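Local coordinates for protein lactate dehydrogenase, adjacent gene encodes predicted malate dehydrogenase (PDB 4ND2) that probably catalyses the reversible interconversion of (S)-lactate and pyruvate, with NAD as the hydride carrier, as a four-chain assembly, at residues Y21-N27 with S51-S57; A115-C119 with M243-Y247; A253-A259 with M272-I278. All coordinates share one frame; numbering follows the deposited sequence.

Contact 1: residues Y21-N27 with S51-S57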
loop_
_atom_site.group_PDB
_atom_site.type_symbol
_atom_site.label_atom_id
_atom_site.label_comp_id
_atom_site.label_asym_id
_atom_site.label_seq_id
_atom_site.Cartn_x
_atom_site.Cartn_y
_atom_site.Cartn_z
ATOM N N TYR A 21 -6.178 -12.132 -8.678
ATOM C CA TYR A 21 -5.190 -12.153 -7.599
ATOM C C TYR A 21 -4.820 -10.738 -7.157
ATOM O O TYR A 21 -4.836 -10.419 -5.966
ATOM C CB TYR A 21 -3.941 -12.883 -8.115
ATOM C CG TYR A 21 -2.913 -13.364 -7.109
ATOM C CD1 TYR A 21 -3.276 -13.836 -5.850
ATOM C CD2 TYR A 21 -1.566 -13.426 -7.464
ATOM C CE1 TYR A 21 -2.324 -14.308 -4.962
ATOM C CE2 TYR A 21 -0.608 -13.899 -6.585
ATOM C CZ TYR A 21 -0.992 -14.343 -5.337
ATOM O OH TYR A 21 -0.034 -14.821 -4.469
ATOM N N ILE A 22 -4.502 -9.896 -8.134
ATOM C CA ILE A 22 -4.043 -8.528 -7.878
ATOM C C ILE A 22 -5.188 -7.618 -7.437
ATOM O O ILE A 22 -5.025 -6.827 -6.505
ATOM C CB ILE A 22 -3.339 -7.938 -9.123
ATOM C CG1 ILE A 22 -2.104 -8.772 -9.482
ATOM C CG2 ILE A 22 -2.960 -6.475 -8.903
ATOM C CD1 ILE A 22 -1.083 -8.903 -8.374
ATOM N N VAL A 23 -6.336 -7.728 -8.104
ATOM C CA VAL A 23 -7.529 -6.970 -7.719
ATOM C C VAL A 23 -7.883 -7.273 -6.265
ATOM O O VAL A 23 -8.145 -6.360 -5.480
ATOM C CB VAL A 23 -8.741 -7.292 -8.626
ATOM C CG1 VAL A 23 -10.041 -6.771 -8.024
ATOM C CG2 VAL A 23 -8.539 -6.714 -10.022
ATOM N N GLY A 24 -7.891 -8.562 -5.922
ATOM C CA GLY A 24 -8.156 -9.001 -4.556
ATOM C C GLY A 24 -7.128 -8.482 -3.568
ATOM O O GLY A 24 -7.484 -7.951 -2.518
ATOM N N LYS A 25 -5.850 -8.629 -3.911
ATOM C CA LYS A 25 -4.760 -8.141 -3.062
ATOM C C LYS A 25 -4.910 -6.652 -2.740
ATOM O O LYS A 25 -4.747 -6.247 -1.591
ATOM C CB LYS A 25 -3.406 -8.396 -3.725
ATOM C CG LYS A 25 -2.213 -7.897 -2.922
ATOM C CD LYS A 25 -0.902 -8.173 -3.638
ATOM C CE LYS A 25 0.295 -7.871 -2.749
ATOM N NZ LYS A 25 0.249 -6.500 -2.176
ATOM N N ASP A 26 -5.224 -5.847 -3.753
ATOM C CA ASP A 26 -5.372 -4.395 -3.579
ATOM C C ASP A 26 -6.711 -3.994 -2.953
ATOM O O ASP A 26 -6.914 -2.824 -2.631
ATOM C CB ASP A 26 -5.231 -3.676 -4.926
ATOM C CG ASP A 26 -3.853 -3.846 -5.551
ATOM O OD1 ASP A 26 -2.883 -4.154 -4.827
ATOM O OD2 ASP A 26 -3.741 -3.664 -6.779
ATOM N N ASN A 27 -7.624 -4.955 -2.794
ATOM C CA ASN A 27 -8.995 -4.671 -2.367
ATOM C C ASN A 27 -9.652 -3.599 -3.247
ATOM O O ASN A 27 -10.385 -2.737 -2.763
ATOM C CB ASN A 27 -9.036 -4.271 -0.885
ATOM C CG ASN A 27 -10.449 -4.263 -0.312
ATOM O OD1 ASN A 27 -11.308 -5.052 -0.708
ATOM N ND2 ASN A 27 -10.691 -3.371 0.628
ATOM N N SER A 51 -5.966 -16.520 0.125
ATOM C CA SER A 51 -4.902 -15.516 0.214
ATOM C C SER A 51 -5.386 -14.157 0.726
ATOM O O SER A 51 -4.575 -13.352 1.177
ATOM C CB SER A 51 -4.216 -15.333 -1.150
ATOM O OG SER A 51 -5.016 -14.578 -2.049
ATOM N N MET A 52 -6.692 -13.899 0.658
ATOM C CA MET A 52 -7.232 -12.576 0.999
ATOM C C MET A 52 -6.925 -12.161 2.436
ATOM O O MET A 52 -6.514 -11.022 2.678
ATOM C CB MET A 52 -8.743 -12.505 0.735
ATOM C CG MET A 52 -9.141 -12.505 -0.736
ATOM S SD MET A 52 -8.472 -11.130 -1.705
ATOM C CE MET A 52 -7.002 -11.881 -2.400
ATOM N N VAL A 53 -7.105 -13.081 3.383
ATOM C CA VAL A 53 -6.769 -12.805 4.784
ATOM C C VAL A 53 -5.275 -12.504 4.961
ATOM O O VAL A 53 -4.902 -11.689 5.805
ATOM C CB VAL A 53 -7.215 -13.951 5.728
ATOM C CG1 VAL A 53 -6.414 -15.224 5.479
ATOM C CG2 VAL A 53 -7.102 -13.521 7.186
ATOM N N MET A 54 -4.428 -13.137 4.151
ATOM C CA MET A 54 -2.982 -12.905 4.215
ATOM C C MET A 54 -2.637 -11.480 3.770
ATOM O O MET A 54 -1.743 -10.847 4.332
ATOM C CB MET A 54 -2.222 -13.909 3.341
ATOM C CG MET A 54 -2.514 -15.377 3.631
ATOM S SD MET A 54 -1.732 -16.439 2.403
ATOM C CE MET A 54 -2.368 -18.045 2.889
ATOM N N PHE A 55 -3.354 -10.991 2.759
ATOM C CA PHE A 55 -3.174 -9.630 2.245
ATOM C C PHE A 55 -3.957 -8.579 3.033
ATOM O O PHE A 55 -3.825 -7.382 2.768
ATOM C CB PHE A 55 -3.617 -9.555 0.780
ATOM C CG PHE A 55 -2.795 -10.393 -0.161
ATOM C CD1 PHE A 55 -1.405 -10.347 -0.136
ATOM C CD2 PHE A 55 -3.414 -11.189 -1.116
ATOM C CE1 PHE A 55 -0.654 -11.103 -1.020
ATOM C CE2 PHE A 55 -2.667 -11.947 -2.002
ATOM C CZ PHE A 55 -1.286 -11.903 -1.954
ATOM N N GLY A 56 -4.787 -9.018 3.977
ATOM C CA GLY A 56 -5.647 -8.117 4.734
ATOM C C GLY A 56 -6.760 -7.505 3.899
ATOM O O GLY A 56 -7.212 -6.397 4.187
ATOM N N SER A 57 -7.202 -8.221 2.866
ATOM C CA SER A 57 -8.266 -7.753 1.976
ATOM C C SER A 57 -9.577 -8.462 2.292
ATOM O O SER A 57 -9.570 -9.632 2.657
ATOM C CB SER A 57 -7.889 -8.028 0.520
ATOM O OG SER A 57 -8.962 -7.738 -0.361
HETATM O O HOH W 1 -5.751 -5.295 0.987
#
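The ring of Phe55 carries the aliphatic chain of Lys25 on one face, with Tyr21 CE1 and Met52 CE at its rim near the plane. Lys25 CG sits 3.8 Å from the centroid of the Phe55 ring and only 11° off its normal, a CH-pi contact over the centre. Extended through its first three torsions, the Lys25 chain is laid along the ring, CB to CE each touching a ring carbon. It bends at chi4, and NZ forms an intersubunit salt bridge with Asp26 of the second subunit.

Tyr21 receives the edge of Phe55 toward its face in an offset edge-to-face pair, the planes at 62° and the centroids 5.8 Å apart. Ser51 OG lies near the plane of the Tyr21 ring, at its edge, and is itself bonded to Ile48 O. Phe234 of the second subunit also meets the Tyr21 ring.

On the other side of the contact Gly24 O accepts two bonds. Ser57 OG donates to Gly24 O at 2.6 Å, tilted from the carbonyl plane; Asn27 N, in the Schellman motif that ends this helix, gives Gly24 O the second, at 3.0 Å. Ser57 OG is bonded in addition to Ser59 N. Met52 CE packs where a CB on Gly24 would stand, 3.6 Å from Gly24 C, with SD close to Gly24 O. Between the two helix ends a water donates to Lys25 O at 2.9 Å and weakly to Phe55 O.

The helix segments cross at -42° with axes 9.3 Å apart. Chemically, the interface is split: the lysine chain on a ring face and an edge-to-face aromatic pair make up one end, while at the other a serine hydroxyl and a water take up carbonyls at the helix ends, tying the coenzyme-domain helices together beside a subunit boundary.

Contact 2: residues A115-C119 with M243-Y247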
loop_
_atom_site.group_PDB
_atom_site.type_symbol
_atom_site.label_atom_id
_atom_site.label_comp_id
_atom_site.label_asym_id
_atom_site.label_seq_id
_atom_site.Cartn_x
_atom_site.Cartn_y
_atom_site.Cartn_z
ATOM N N ALA A 115 -21.377 -1.537 -18.066
ATOM C CA ALA A 115 -20.020 -1.820 -17.607
ATOM C C ALA A 115 -18.976 -1.157 -18.500
ATOM O O ALA A 115 -19.203 -0.950 -19.692
ATOM C CB ALA A 115 -19.785 -3.321 -17.563
ATOM N N PHE A 116 -17.836 -0.820 -17.905
ATOM C CA PHE A 116 -16.662 -0.393 -18.657
ATOM C C PHE A 116 -15.924 -1.650 -19.098
ATOM O O PHE A 116 -15.503 -2.445 -18.259
ATOM C CB PHE A 116 -15.763 0.480 -17.778
ATOM C CG PHE A 116 -14.556 1.031 -18.487
ATOM C CD1 PHE A 116 -14.704 1.849 -19.600
ATOM C CD2 PHE A 116 -13.275 0.757 -18.028
ATOM C CE1 PHE A 116 -13.597 2.372 -20.249
ATOM C CE2 PHE A 116 -12.164 1.277 -18.673
ATOM C CZ PHE A 116 -12.326 2.086 -19.784
ATOM N N VAL A 117 -15.785 -1.841 -20.406
ATOM C CA VAL A 117 -15.220 -3.076 -20.946
ATOM C C VAL A 117 -13.774 -2.877 -21.387
ATOM O O VAL A 117 -13.491 -2.016 -22.220
ATOM C CB VAL A 117 -16.048 -3.601 -22.136
ATOM C CG1 VAL A 117 -15.403 -4.846 -22.738
ATOM C CG2 VAL A 117 -17.477 -3.890 -21.695
ATOM N N ILE A 118 -12.873 -3.685 -20.827
ATOM C CA ILE A 118 -11.461 -3.689 -21.206
ATOM C C ILE A 118 -11.126 -5.019 -21.884
ATOM O O ILE A 118 -11.106 -6.066 -21.234
ATOM C CB ILE A 118 -10.541 -3.501 -19.980
ATOM C CG1 ILE A 118 -10.868 -2.191 -19.250
ATOM C CG2 ILE A 118 -9.076 -3.523 -20.401
ATOM C CD1 ILE A 118 -10.326 -2.120 -17.835
ATOM N N CYS A 119 -10.871 -4.978 -23.189
ATOM C CA CYS A 119 -10.500 -6.176 -23.940
ATOM C C CYS A 119 -9.005 -6.448 -23.845
ATOM O O CYS A 119 -8.197 -5.523 -23.904
ATOM C CB CYS A 119 -10.892 -6.031 -25.410
ATOM S SG CYS A 119 -12.666 -5.876 -25.675
ATOM N N MET A 243 -5.762 -0.001 -15.633
ATOM C CA MET A 243 -6.872 0.576 -16.398
ATOM C C MET A 243 -8.185 0.525 -15.617
ATOM O O MET A 243 -8.955 1.485 -15.634
ATOM C CB MET A 243 -7.024 -0.136 -17.745
ATOM C CG MET A 243 -5.845 0.090 -18.679
ATOM S SD MET A 243 -5.962 -0.816 -20.232
ATOM C CE MET A 243 -7.365 -0.012 -20.994
ATOM N N ALA A 244 -8.432 -0.592 -14.933
ATOM C CA ALA A 244 -9.615 -0.734 -14.083
ATOM C C ALA A 244 -9.600 0.269 -12.927
ATOM O O ALA A 244 -10.636 0.856 -12.605
ATOM C CB ALA A 244 -9.720 -2.157 -13.546
ATOM N N GLU A 245 -8.428 0.452 -12.315
ATOM C CA GLU A 245 -8.226 1.455 -11.260
ATOM C C GLU A 245 -8.598 2.865 -11.714
ATOM O O GLU A 245 -9.259 3.607 -10.986
ATOM C CB GLU A 245 -6.762 1.495 -10.820
ATOM C CG GLU A 245 -6.283 0.346 -9.953
ATOM C CD GLU A 245 -4.787 0.418 -9.697
ATOM O OE1 GLU A 245 -4.198 1.502 -9.900
ATOM O OE2 GLU A 245 -4.193 -0.605 -9.297
ATOM N N ALA A 246 -8.133 3.235 -12.906
ATOM C CA ALA A 246 -8.389 4.563 -13.463
ATOM C C ALA A 246 -9.883 4.843 -13.582
ATOM O O ALA A 246 -10.339 5.945 -13.276
ATOM C CB ALA A 246 -7.717 4.706 -14.819
ATOM N N TYR A 247 -10.639 3.839 -14.020
ATOM C CA TYR A 247 -12.086 3.956 -14.139
ATOM C C TYR A 247 -12.758 4.014 -12.768
ATOM O O TYR A 247 -13.520 4.937 -12.487
ATOM C CB TYR A 247 -12.659 2.789 -14.957
ATOM C CG TYR A 247 -14.159 2.856 -15.127
ATOM C CD1 TYR A 247 -14.732 3.690 -16.083
ATOM C CD2 TYR A 247 -15.007 2.095 -14.328
ATOM C CE1 TYR A 247 -16.105 3.768 -16.238
ATOM C CE2 TYR A 247 -16.384 2.162 -14.480
ATOM C CZ TYR A 247 -16.927 3.000 -15.434
ATOM O OH TYR A 247 -18.291 3.067 -15.588
#
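No sound polar bond joins Phe116 to Met243: Met243 O takes a weak helical bond of 3.3 Å from Tyr247 N, and Phe116 offers that oxygen nothing but ring carbon. With no hydrogen bond between the segments, the adhesion rests on carbon surfaces.

Its main element is an offset stack of Phe116 on Tyr247. The ring planes differ by 6° and the centroids are 4.6 Å apart, so the rings are nearly parallel and displaced. The two side chains run past each other in opposite directions. As a result Phe116 CB, rather than its ring, lies over the middle of Tyr247, 3.5 Å from that ring's centroid in a CH-pi contact, while Tyr247 CD1 comes over the rim of the Phe116 ring at 3.6 Å from Phe116 CG. With CG anti to the backbone N in both residues, each ring swings out from its backbone to meet the other face to face.

Ile118 makes the second patch through two branches. Its CD1 points at the helix backbone, 3.8 Å from Ala244 N and 3.9 Å from Met243 CB. The other methyl, Ile118 CG2, lies against the thioether end, 4.0 Å from Met243 CE and about as near to SD.

Strand 116-119 and helix 234-248 run nearly antiparallel here, the segment axes at 165° and 10.0 Å apart. The strand lies between strands 75-78 and 142-144 of the parallel Rossmann sheet, hydrogen-bonded to both, and Val75 and Cys143 add to the same packing. The helix belongs to the C-terminal domain and turns another part of its surface to strand 253-261, so it lies between the coenzyme-binding sheet and the hairpin.

Contact 3: residues A253-A259 with M272-I278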
loop_
_atom_site.group_PDB
_atom_site.type_symbol
_atom_site.label_atom_id
_atom_site.label_comp_id
_atom_site.label_asym_id
_atom_site.label_seq_id
_atom_site.Cartn_x
_atom_site.Cartn_y
_atom_site.Cartn_z
ATOM N N ALA A 253 -6.534 9.531 -15.422
ATOM C CA ALA A 253 -5.176 9.079 -15.693
ATOM C C ALA A 253 -4.922 9.062 -17.192
ATOM O O ALA A 253 -5.816 8.741 -17.975
ATOM C CB ALA A 253 -4.955 7.690 -15.112
ATOM N N VAL A 254 -3.700 9.408 -17.585
ATOM C CA VAL A 254 -3.293 9.297 -18.979
ATOM C C VAL A 254 -2.945 7.837 -19.245
ATOM O O VAL A 254 -1.956 7.319 -18.724
ATOM C CB VAL A 254 -2.084 10.192 -19.318
ATOM C CG1 VAL A 254 -1.691 10.014 -20.780
ATOM C CG2 VAL A 254 -2.398 11.652 -19.028
ATOM N N VAL A 255 -3.776 7.178 -20.044
ATOM C CA VAL A 255 -3.640 5.751 -20.297
ATOM C C VAL A 255 -3.509 5.489 -21.796
ATOM O O VAL A 255 -4.464 5.700 -22.544
ATOM C CB VAL A 255 -4.863 4.986 -19.751
ATOM C CG1 VAL A 255 -4.727 3.489 -20.007
ATOM C CG2 VAL A 255 -5.038 5.259 -18.263
ATOM N N PRO A 256 -2.324 5.035 -22.244
ATOM C CA PRO A 256 -2.248 4.558 -23.620
ATOM C C PRO A 256 -3.039 3.259 -23.747
ATOM O O PRO A 256 -2.748 2.292 -23.047
ATOM C CB PRO A 256 -0.747 4.319 -23.848
ATOM C CG PRO A 256 -0.046 4.870 -22.654
ATOM C CD PRO A 256 -1.040 4.896 -21.540
ATOM N N CYS A 257 -4.057 3.259 -24.600
ATOM C CA CYS A 257 -4.884 2.074 -24.813
ATOM C C CYS A 257 -5.563 2.138 -26.179
ATOM O O CYS A 257 -5.553 3.184 -26.841
ATOM C CB CYS A 257 -5.923 1.930 -23.692
ATOM S SG CYS A 257 -7.253 3.150 -23.693
ATOM N N SER A 258 -6.132 1.013 -26.605
ATOM C CA SER A 258 -6.840 0.959 -27.876
ATOM C C SER A 258 -8.220 1.573 -27.675
ATOM O O SER A 258 -9.081 0.980 -27.020
ATOM C CB SER A 258 -6.939 -0.478 -28.390
ATOM O OG SER A 258 -7.456 -0.508 -29.711
ATOM N N ALA A 259 -8.407 2.777 -28.214
ATOM C CA ALA A 259 -9.649 3.528 -28.046
ATOM C C ALA A 259 -10.149 4.055 -29.385
ATOM O O ALA A 259 -9.390 4.139 -30.351
ATOM C CB ALA A 259 -9.438 4.680 -27.078
ATOM N N MET A 272 -7.544 2.280 -32.184
ATOM C CA MET A 272 -6.096 2.089 -32.201
ATOM C C MET A 272 -5.453 2.651 -30.934
ATOM O O MET A 272 -6.080 3.405 -30.190
ATOM C CB MET A 272 -5.478 2.746 -33.439
ATOM C CG MET A 272 -5.519 4.267 -33.440
ATOM S SD MET A 272 -4.632 4.971 -34.842
ATOM C CE MET A 272 -4.735 6.716 -34.460
ATOM N N GLY A 273 -4.195 2.285 -30.707
ATOM C CA GLY A 273 -3.452 2.752 -29.545
ATOM C C GLY A 273 -3.211 4.252 -29.562
ATOM O O GLY A 273 -2.563 4.771 -30.470
ATOM N N VAL A 274 -3.744 4.942 -28.555
ATOM C CA VAL A 274 -3.544 6.382 -28.382
ATOM C C VAL A 274 -3.497 6.723 -26.894
ATOM O O VAL A 274 -4.009 5.957 -26.076
ATOM C CB VAL A 274 -4.681 7.205 -29.027
ATOM C CG1 VAL A 274 -4.610 7.126 -30.545
ATOM C CG2 VAL A 274 -6.048 6.747 -28.527
ATOM N N PRO A 275 -2.897 7.878 -26.537
ATOM C CA PRO A 275 -2.966 8.328 -25.143
ATOM C C PRO A 275 -4.353 8.871 -24.793
ATOM O O PRO A 275 -4.779 9.884 -25.351
ATOM C CB PRO A 275 -1.901 9.438 -25.059
ATOM C CG PRO A 275 -1.202 9.460 -26.380
ATOM C CD PRO A 275 -2.113 8.805 -27.370
ATOM N N THR A 276 -5.052 8.185 -23.893
ATOM C CA THR A 276 -6.389 8.590 -23.473
ATOM C C THR A 276 -6.360 9.149 -22.059
ATOM O O THR A 276 -5.384 8.969 -21.334
ATOM C CB THR A 276 -7.368 7.397 -23.465
ATOM O OG1 THR A 276 -7.028 6.505 -22.395
ATOM C CG2 THR A 276 -7.330 6.645 -24.788
ATOM N N ILE A 277 -7.441 9.826 -21.684
ATOM C CA ILE A 277 -7.728 10.138 -20.293
ATOM C C ILE A 277 -8.874 9.222 -19.870
ATOM O O ILE A 277 -9.935 9.239 -20.493
ATOM C CB ILE A 277 -8.164 11.607 -20.106
ATOM C CG1 ILE A 277 -7.099 12.568 -20.652
ATOM C CG2 ILE A 277 -8.455 11.900 -18.639
ATOM C CD1 ILE A 277 -5.733 12.412 -20.018
ATOM N N ILE A 278 -8.655 8.419 -18.828
ATOM C CA ILE A 278 -9.689 7.513 -18.319
ATOM C C ILE A 278 -10.189 7.959 -16.945
ATOM O O ILE A 278 -9.394 8.242 -16.042
ATOM C CB ILE A 278 -9.194 6.050 -18.252
ATOM C CG1 ILE A 278 -8.880 5.549 -19.667
ATOM C CG2 ILE A 278 -10.241 5.158 -17.587
ATOM C CD1 ILE A 278 -8.426 4.108 -19.747
#
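Thr276 meets Val255 with its hydroxyl as well as its backbone. OG1 lies between the backbone N and the carbonyl carbon of its own residue, and from there it donates to Val255 O at 2.7 Å, in the carbonyl plane and on a lone pair. Thr276 N reaches the same Val255 O at 2.9 Å from well above that plane, so two donors from one residue take different directions of approach to a single oxygen. The threonine's other branch, CG2, rests against both Cys257 SG and Ala259 CB of the opposite strand, 3.7 Å from each.

Further along the same face Ile278 leans across Val255: its CD1 comes 3.7 Å from Val255 CB, at an oblique angle, and also nears the Cys257 sulfur. Met243 of helix 234-248 packs on Val255 and Cys257 from this side.

The reverse face holds Val254, Pro256, Ser258, Pro275 and Ile277. Val254 CG2 and Ile277 CD1 meet at 3.6 Å. Pro256 and Pro275 face each other in a non-hydrogen-bonded pair, CA to CA 4.1 Å, where their lack of an N-H costs the ladder no rung. Pro256 CA instead makes a CA-H...O contact of 3.3 Å with Val274 O. Ser258 OG is bonded to Asp125, and Val254 N to Asp168 of the fourth subunit.

Backbone bonds alternate regularly from the Ala253-Ile278 pair to the Ala259-Met272 pair, and most N-H...O angles lie near 160°; Ala253 N to Ile278 O is more bent, at 138°. The strand directions make 142°, a twisted antiparallel ladder. Together the two strands form a beta hairpin of the lactate/malate dehydrogenase C-terminal domain, with strand 284-286 added beside 270-279.

Overall arrangement
Helix 234-248 is the common thread. In contact 2 it packs on the coenzyme-binding sheet, and its Met243 CE also touches Cys257 CB of contact 3 at 3.6 Å; the centres of these contacts are about 11 Å apart. The centres of contacts 1 and 2 are about 19 Å apart, yet Asp26 OD2 lies 4.0 Å from Glu245 OE2, like charges offset by salt bridges of Asp26 to Lys25 of the second subunit and of Glu245 to Lys242 and Lys251. Contacts 1 and 3 do not touch. The bound dinucleotide lies about 8 Å from the side chain of Ser258, 9 Å from that of Ile118 and 13 Å from that of Tyr21.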